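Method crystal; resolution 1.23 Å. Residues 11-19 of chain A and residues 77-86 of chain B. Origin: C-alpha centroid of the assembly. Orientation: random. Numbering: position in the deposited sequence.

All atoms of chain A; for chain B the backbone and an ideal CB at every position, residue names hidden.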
# COMPACT_ATOMS: atom_id res chain seq x y z
N LYS A 11 3.50 7.91 9.26
CA LYS A 11 4.26 6.84 8.60
C LYS A 11 3.54 5.53 8.88
O LYS A 11 2.31 5.49 8.91
CB LYS A 11 5.75 6.83 8.96
CG LYS A 11 6.41 8.21 8.76
CD LYS A 11 7.90 8.17 8.97
CE LYS A 11 8.53 9.53 8.76
NZ LYS A 11 10.00 9.42 8.81
N ALA A 12 4.25 4.43 9.06
CA ALA A 12 3.63 3.12 9.31
C ALA A 12 3.45 2.92 10.82
O ALA A 12 4.09 2.07 11.43
CB ALA A 12 4.42 1.99 8.68
N ASN A 13 2.59 3.75 11.38
CA ASN A 13 2.34 3.76 12.82
C ASN A 13 0.94 4.29 13.05
O ASN A 13 0.38 4.97 12.18
CB ASN A 13 3.28 4.73 13.55
CG ASN A 13 4.73 4.41 13.41
OD1 ASN A 13 5.26 3.55 14.14
ND2 ASN A 13 5.41 5.10 12.51
N PRO A 14 0.37 4.06 14.23
CA PRO A 14 0.82 3.12 15.25
C PRO A 14 0.49 1.69 14.84
O PRO A 14 0.03 1.43 13.73
CB PRO A 14 0.02 3.59 16.49
CG PRO A 14 -1.27 4.04 15.91
CD PRO A 14 -0.90 4.71 14.59
N LYS A 15 0.75 0.73 15.73
CA LYS A 15 0.55 -0.67 15.42
C LYS A 15 -0.90 -1.07 15.44
O LYS A 15 -1.24 -2.06 14.80
CB LYS A 15 1.30 -1.55 16.43
CG LYS A 15 2.79 -1.57 16.18
CD LYS A 15 3.56 -2.62 16.99
CE LYS A 15 3.43 -2.41 18.45
NZ LYS A 15 4.02 -1.10 18.83
N THR A 16 -1.76 -0.37 16.18
CA THR A 16 -3.13 -0.84 16.39
C THR A 16 -4.15 0.29 16.24
O THR A 16 -3.88 1.46 16.54
CB THR A 16 -3.33 -1.48 17.77
OG1 THR A 16 -3.25 -0.47 18.78
CG2 THR A 16 -2.31 -2.59 18.03
N VAL A 17 -5.36 -0.10 15.86
CA VAL A 17 -6.45 0.87 15.75
C VAL A 17 -6.76 1.51 17.11
O VAL A 17 -7.10 2.69 17.16
CB VAL A 17 -7.70 0.25 15.09
CG1 VAL A 17 -8.32 -0.86 15.96
CG2 VAL A 17 -8.70 1.34 14.75
N GLU A 18 -6.62 0.78 18.21
CA GLU A 18 -6.86 1.38 19.53
C GLU A 18 -5.87 2.52 19.79
O GLU A 18 -6.25 3.56 20.31
CB GLU A 18 -6.78 0.29 20.60
CG GLU A 18 -7.90 -0.72 20.51
CD GLU A 18 -7.61 -1.95 19.60
OE1 GLU A 18 -6.61 -2.05 18.81
OE2 GLU A 18 -8.44 -2.89 19.69
N GLU A 19 -4.60 2.31 19.43
CA GLU A 19 -3.62 3.37 19.58
C GLU A 19 -3.92 4.57 18.67
O GLU A 19 -3.73 5.72 19.07
CB GLU A 19 -2.23 2.85 19.29
CG GLU A 19 -1.63 1.95 20.35
CD GLU A 19 -0.39 1.28 19.80
OE1 GLU A 19 -0.52 0.31 19.04
OE2 GLU A 19 0.73 1.78 20.03
N UNK B 77 1.31 -0.64 5.07
CA UNK B 77 0.44 -1.19 6.11
C UNK B 77 1.07 -2.46 6.63
O UNK B 77 1.64 -3.24 5.87
CB UNK B 77 -0.97 -1.46 5.58
N UNK B 78 1.02 -2.66 7.94
CA UNK B 78 1.76 -3.74 8.59
C UNK B 78 0.83 -4.76 9.23
O UNK B 78 -0.37 -4.52 9.50
CB UNK B 78 2.71 -3.17 9.65
N UNK B 79 1.39 -5.93 9.51
CA UNK B 79 0.68 -7.04 10.13
C UNK B 79 -0.07 -6.65 11.41
O UNK B 79 -1.26 -6.94 11.52
CB UNK B 79 1.67 -8.16 10.44
N UNK B 80 0.59 -5.99 12.37
CA UNK B 80 -0.17 -5.66 13.60
C UNK B 80 -1.39 -4.78 13.32
O UNK B 80 -2.39 -4.88 14.02
CB UNK B 80 0.74 -4.95 14.60
N UNK B 81 -1.31 -3.88 12.34
CA UNK B 81 -2.43 -2.99 12.06
C UNK B 81 -3.63 -3.81 11.60
O UNK B 81 -4.76 -3.60 12.03
CB UNK B 81 -2.05 -1.95 11.00
N UNK B 82 -3.38 -4.72 10.68
CA UNK B 82 -4.41 -5.60 10.13
C UNK B 82 -4.98 -6.49 11.23
O UNK B 82 -6.20 -6.62 11.37
CB UNK B 82 -3.84 -6.45 8.99
N UNK B 83 -4.11 -7.08 12.02
CA UNK B 83 -4.55 -7.96 13.10
C UNK B 83 -5.38 -7.20 14.12
O UNK B 83 -6.24 -7.80 14.78
CB UNK B 83 -3.35 -8.61 13.78
N UNK B 84 -5.17 -5.90 14.28
CA UNK B 84 -5.90 -5.15 15.30
C UNK B 84 -7.37 -5.01 14.95
O UNK B 84 -8.18 -4.69 15.84
CB UNK B 84 -5.28 -3.76 15.49
N UNK B 85 -7.75 -5.26 13.71
CA UNK B 85 -9.16 -5.33 13.31
C UNK B 85 -9.71 -6.75 13.39
O UNK B 85 -10.89 -6.95 13.15
CB UNK B 85 -9.33 -4.79 11.89
N UNK B 86 -8.88 -7.73 13.74
CA UNK B 86 -9.32 -9.13 13.77
C UNK B 86 -9.12 -9.87 12.47
O UNK B 86 -9.63 -11.00 12.32
CB UNK B 86 -10.80 -9.20 14.15

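Position 77 of chain B turns its CA-to-CB bond away from chain A, with nothing of that stretch within 5.5 Å of the ideal CB. Chain A sets no rule here, and the extended backbone tolerates a beta-branched residue; the deposited one is Val77(B).

Position 78 precedes a helix and points toward chain A, but too far off for its CB to touch. Ser, Thr, Asp or Asn would suit an N-cap, and a small apolar branch could reach the methyl of Ala12(A). It is Thr78(B): CG2 lies 4.2 Å from Ala12(A) CB, although the side chain makes no capping bond.

Position 79 points away in the first turn of the helix, so chain A leaves it free; it is Val79(B).

Position 80 points toward chain A, its ideal CB 3.5 Å from Lys15(A) O. A compact side chain fits, and proline is at home in a first helical turn, where its missing amide hydrogen costs little. Pro80(B) places its CB 3.9 Å from Lys15(A) CB.

Position 81 leaves sideways, its ideal CB 3.9 Å from Lys15(A) O. Beyond lies the backbone from Ala12(A) to Pro14(A), within reach of a long, flexible apolar chain. Met is the best match; Leu could approach Pro14(A) O but would fall short of Ala12(A). Met81(B), chi angles m, t, t, brings CE to 3.3 Å from Ala12(A) C and 3.6 Å from Pro14(A) O. Met81(B) SD accepts a weak hydrogen bond from Thr78(B) N, and Met81(B) CA makes a CA-H...O contact with Lys15(A) O at 3.1 Å.

Positions 82 and 83 do not touch chain A; helix-compatible residues suffice, and they are Ile82(B) and Lys83(B).

Position 84 faces chain A, its ideal CB 3.7 Å from both Val17(A) N and Thr16(A) CA. That amide, at the start of a helix, is a donor offered at close quarters, so a short acceptor is wanted: Ser above all, with Thr or Asn possible. In Ser84(B), chi1 p, OG accepts from Val17(A) N at 3.0 Å and donates to Met81(B) O at 2.8 Å.

Position 85 departs sideways with its CB out of contact, so a sizeable apolar side chain is needed to pack well on Val17(A); Phe, Leu, Met or Tyr might. Phe85(B) sets CZ 3.6 Å from Val17(A) CG2, while Val17(A) CG1 lies over one ring face.

Position 86 has phi 90°, where a CB would jam against the preceding carbonyl oxygen. Glycine is called for, and Gly86(B) closes the helix in a Schellman motif.

Chain B 77-86: VTVPMIKSFG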
# COMPACT_ATOMS: atom_id res chain seq x y z
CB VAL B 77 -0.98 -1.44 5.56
CG1 VAL B 77 -1.86 -2.17 6.57
CG2 VAL B 77 -1.61 -0.10 5.17
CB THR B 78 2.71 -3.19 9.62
OG1 THR B 78 1.94 -2.64 10.69
CG2 THR B 78 3.64 -2.14 9.03
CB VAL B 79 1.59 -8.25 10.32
CG1 VAL B 79 0.95 -9.30 11.23
CG2 VAL B 79 1.96 -8.87 8.96
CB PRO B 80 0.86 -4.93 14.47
CG PRO B 80 2.23 -5.39 13.93
CD PRO B 80 2.03 -5.66 12.50
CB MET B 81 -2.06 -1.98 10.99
CG MET B 81 -0.90 -1.06 11.30
SD MET B 81 -0.52 -0.07 9.84
CE MET B 81 1.01 0.72 10.39
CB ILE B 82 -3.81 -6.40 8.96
CG1 ILE B 82 -3.46 -5.46 7.79
CG2 ILE B 82 -4.75 -7.51 8.51
CD1 ILE B 82 -2.41 -6.06 6.88
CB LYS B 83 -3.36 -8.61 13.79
CG LYS B 83 -2.64 -9.63 12.95
CD LYS B 83 -1.60 -10.35 13.78
CE LYS B 83 -2.26 -11.35 14.76
NZ LYS B 83 -2.99 -12.46 14.10
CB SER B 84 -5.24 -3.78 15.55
OG SER B 84 -5.56 -2.79 14.57
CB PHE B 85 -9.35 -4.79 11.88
CG PHE B 85 -9.16 -3.31 11.78
CD1 PHE B 85 -10.23 -2.45 11.97
CD2 PHE B 85 -7.92 -2.76 11.56
CE1 PHE B 85 -10.05 -1.07 11.89
CE2 PHE B 85 -7.74 -1.40 11.47
CZ PHE B 85 -8.79 -0.56 11.64
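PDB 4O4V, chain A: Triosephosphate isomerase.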